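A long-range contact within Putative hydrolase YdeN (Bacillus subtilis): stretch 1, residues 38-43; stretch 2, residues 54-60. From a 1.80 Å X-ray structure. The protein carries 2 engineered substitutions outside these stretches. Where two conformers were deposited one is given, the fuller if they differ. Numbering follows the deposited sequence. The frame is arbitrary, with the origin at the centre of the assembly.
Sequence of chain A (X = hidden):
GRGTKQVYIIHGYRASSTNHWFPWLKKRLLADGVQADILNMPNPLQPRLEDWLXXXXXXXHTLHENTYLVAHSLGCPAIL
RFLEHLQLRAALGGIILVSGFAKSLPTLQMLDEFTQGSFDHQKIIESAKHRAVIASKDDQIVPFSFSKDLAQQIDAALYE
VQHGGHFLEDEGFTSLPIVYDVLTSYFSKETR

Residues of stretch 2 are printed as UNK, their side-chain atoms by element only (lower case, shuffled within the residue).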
# COMPACT_ATOMS: atom_id res chain seq x y z
N ILE A 38 6.00 7.19 -7.89
CA ILE A 38 6.53 6.31 -6.90
C ILE A 38 7.26 7.12 -5.84
O ILE A 38 8.21 7.84 -6.15
CB ILE A 38 7.49 5.27 -7.52
CG1 ILE A 38 6.89 4.57 -8.78
CG2 ILE A 38 7.86 4.28 -6.42
CD1 ILE A 38 7.89 4.00 -9.70
N LEU A 39 6.84 6.98 -4.59
CA LEU A 39 7.40 7.78 -3.51
C LEU A 39 8.47 7.00 -2.80
O LEU A 39 8.19 5.87 -2.30
CB LEU A 39 6.31 8.11 -2.50
CG LEU A 39 5.18 8.95 -3.04
CD1 LEU A 39 4.26 9.36 -1.89
CD2 LEU A 39 5.67 10.16 -3.78
N ASN A 40 9.60 7.61 -2.56
CA ASN A 40 10.63 7.01 -1.74
C ASN A 40 10.47 7.44 -0.30
O ASN A 40 10.15 8.62 -0.02
CB ASN A 40 12.01 7.40 -2.24
CG ASN A 40 12.37 6.73 -3.52
OD1 ASN A 40 12.49 5.50 -3.54
ND2 ASN A 40 12.54 7.51 -4.61
N MSE A 41 10.69 6.50 0.61
CA MSE A 41 10.69 6.79 2.04
C MSE A 41 12.12 6.92 2.58
O MSE A 41 13.05 6.30 2.05
CB MSE A 41 9.94 5.69 2.78
CG MSE A 41 8.51 5.54 2.34
SE MSE A 41 7.32 7.00 2.99
CE MSE A 41 6.93 7.90 1.20
N PRO A 42 12.31 7.70 3.64
CA PRO A 42 13.66 7.84 4.22
C PRO A 42 14.16 6.58 4.92
O PRO A 42 13.42 5.86 5.55
CB PRO A 42 13.51 9.00 5.20
CG PRO A 42 12.10 9.16 5.44
CD PRO A 42 11.32 8.52 4.33
N ASN A 43 15.46 6.38 4.81
CA ASN A 43 16.18 5.35 5.52
C ASN A 43 15.51 3.98 5.40
O ASN A 43 15.10 3.42 6.39
CB ASN A 43 16.29 5.79 6.96
CG ASN A 43 17.37 6.91 7.14
OD1 ASN A 43 18.40 6.91 6.47
ND2 ASN A 43 17.04 7.94 7.92
N UNK A 54 6.09 11.81 8.09
CA UNK A 54 6.54 13.18 7.70
C UNK A 54 6.77 13.28 6.20
O UNK A 54 6.36 14.25 5.59
o UNK A 54 8.57 13.91 10.68
c UNK A 54 7.83 13.61 8.42
c UNK A 54 7.62 13.92 9.88
o UNK A 54 6.48 14.16 10.32
N UNK A 55 7.35 12.25 5.56
CA UNK A 55 7.49 12.25 4.12
C UNK A 55 6.14 12.21 3.42
O UNK A 55 5.89 12.98 2.47
o UNK A 55 9.68 11.25 4.26
c UNK A 55 8.69 11.11 2.24
c UNK A 55 8.40 11.09 3.68
N UNK A 56 5.23 11.34 3.86
CA UNK A 56 3.94 11.34 3.23
C UNK A 56 3.25 12.73 3.32
O UNK A 56 2.53 13.15 2.41
c UNK A 56 3.51 8.81 3.57
c UNK A 56 3.22 8.40 2.09
c UNK A 56 3.04 10.25 3.85
c UNK A 56 2.94 7.79 4.58
N UNK A 57 3.44 13.41 4.44
CA UNK A 57 2.80 14.68 4.69
C UNK A 57 3.27 15.76 3.69
O UNK A 57 2.53 16.72 3.46
o UNK A 57 4.13 15.86 6.24
c UNK A 57 2.95 15.08 6.16
N UNK A 58 4.40 15.55 3.03
CA UNK A 58 4.89 16.49 1.99
C UNK A 58 3.93 16.57 0.80
O UNK A 58 3.97 17.57 0.07
c UNK A 58 6.24 16.05 1.44
c UNK A 58 7.39 16.07 2.44
c UNK A 58 7.74 17.45 2.96
c UNK A 58 8.60 15.41 1.88
N UNK A 59 3.09 15.53 0.64
CA UNK A 59 2.16 15.35 -0.48
C UNK A 59 0.69 15.58 -0.09
O UNK A 59 -0.20 15.48 -0.91
c UNK A 59 6.08 13.18 -1.41
c UNK A 59 4.78 13.31 -0.85
c UNK A 59 3.95 14.16 -2.91
c UNK A 59 6.27 13.54 -2.72
c UNK A 59 2.35 13.94 -1.03
c UNK A 59 5.22 14.04 -3.46
o UNK A 59 7.52 13.46 -3.32
c UNK A 59 3.70 13.78 -1.62
N UNK A 60 0.47 15.92 1.17
CA UNK A 60 -0.82 15.87 1.80
C UNK A 60 -1.82 16.80 1.10
O UNK A 60 -3.02 16.49 0.92
o UNK A 60 -0.59 17.75 5.89
n UNK A 60 -0.22 15.55 6.23
c UNK A 60 -1.47 16.20 4.28
c UNK A 60 -0.55 16.31 3.23
c UNK A 60 -0.74 16.56 5.55

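Position 54 carries four side-chain atoms, two carbons with two oxygens on the second: a carboxylate. It lies beyond contact range of stretch 1, its CA-to-CB bond pointing sideways. Two oxygens on one carbon, with no nitrogen and no third carbon, make it Asp54. A charged group suits this exposed turn of helix, where it can stay in solvent.

Position 55 has three side-chain atoms. Its first carbon bears one oxygen and one further carbon, so the branch lies at CB, and the CA-to-CB bond points toward stretch 1. The oxygen is 3.2 Å from CD of Pro42, while the terminal carbon lies 3.7 Å from O of Asn40 and 3.8 Å from CE of Met41, which is present as selenomethionine. A branch with one hydroxyl and one methyl is Thr55. The type suits a mixed setting: CG2 packs against the end of Met41, and OG1, close to the proline ring without bonding to it, is hydrogen-bonded elsewhere in the structure.

At position 56 there are four carbons, forked at the second, with no heteroatom. The CA-to-CB bond runs sideways, but the end of the side chain comes nearer: one terminal carbon is 3.8 Å from CE of Met41 and 4.2 Å from CD1 of Leu39. This is Leu56, and the atom making both approaches is CD2. A flexible apolar side chain belongs at this buried place, since the fork beyond CB lets a methyl reach partners that the first bond does not face.

Position 57 has one carbon followed by one oxygen and is out of reach of stretch 1. That is Ser57. Its short hydroxyl side chain folds back on the helix, OG donating a hydrogen bond to O of Asp54 at 2.8 Å.

Position 58 again shows four carbons forked at the second, hence Leu58, but here the side chain is exposed and does not touch stretch 1. Its backbone does the local work: N donates to O of Thr55 at 3.0 Å and only weakly to O of Asp54 at 3.5 Å.

Position 59 has one carbon leading to a six-carbon ring that bears an oxygen, with CB directed toward stretch 1. This phenol is Tyr59. CD2 of Leu39 sits over one ring face, 3.6 Å from CZ, in a CH-pi contact; the broad ring offers a flat surface to the methyl.

Position 60 has three carbons, the third carrying one oxygen and one nitrogen: the amide of Gln60. It makes no contact with stretch 1, and its N closes the type I turn from Ser57 by donating to O of Ser57 at 3.2 Å.

The contact therefore works by packing, with no hydrogen bond between the stretches. Leu39 meets both Leu56 and Tyr59, Met41 bridges Thr55 and Leu56 through CE, and Pro42 abuts Thr55. The two stretches bury 291 Å² between them, both sides summed, as side chains of stretch 1 pack against Thr55, Leu56 and Tyr59.

Stretch 2, residues 54-60: DTLSLYQ
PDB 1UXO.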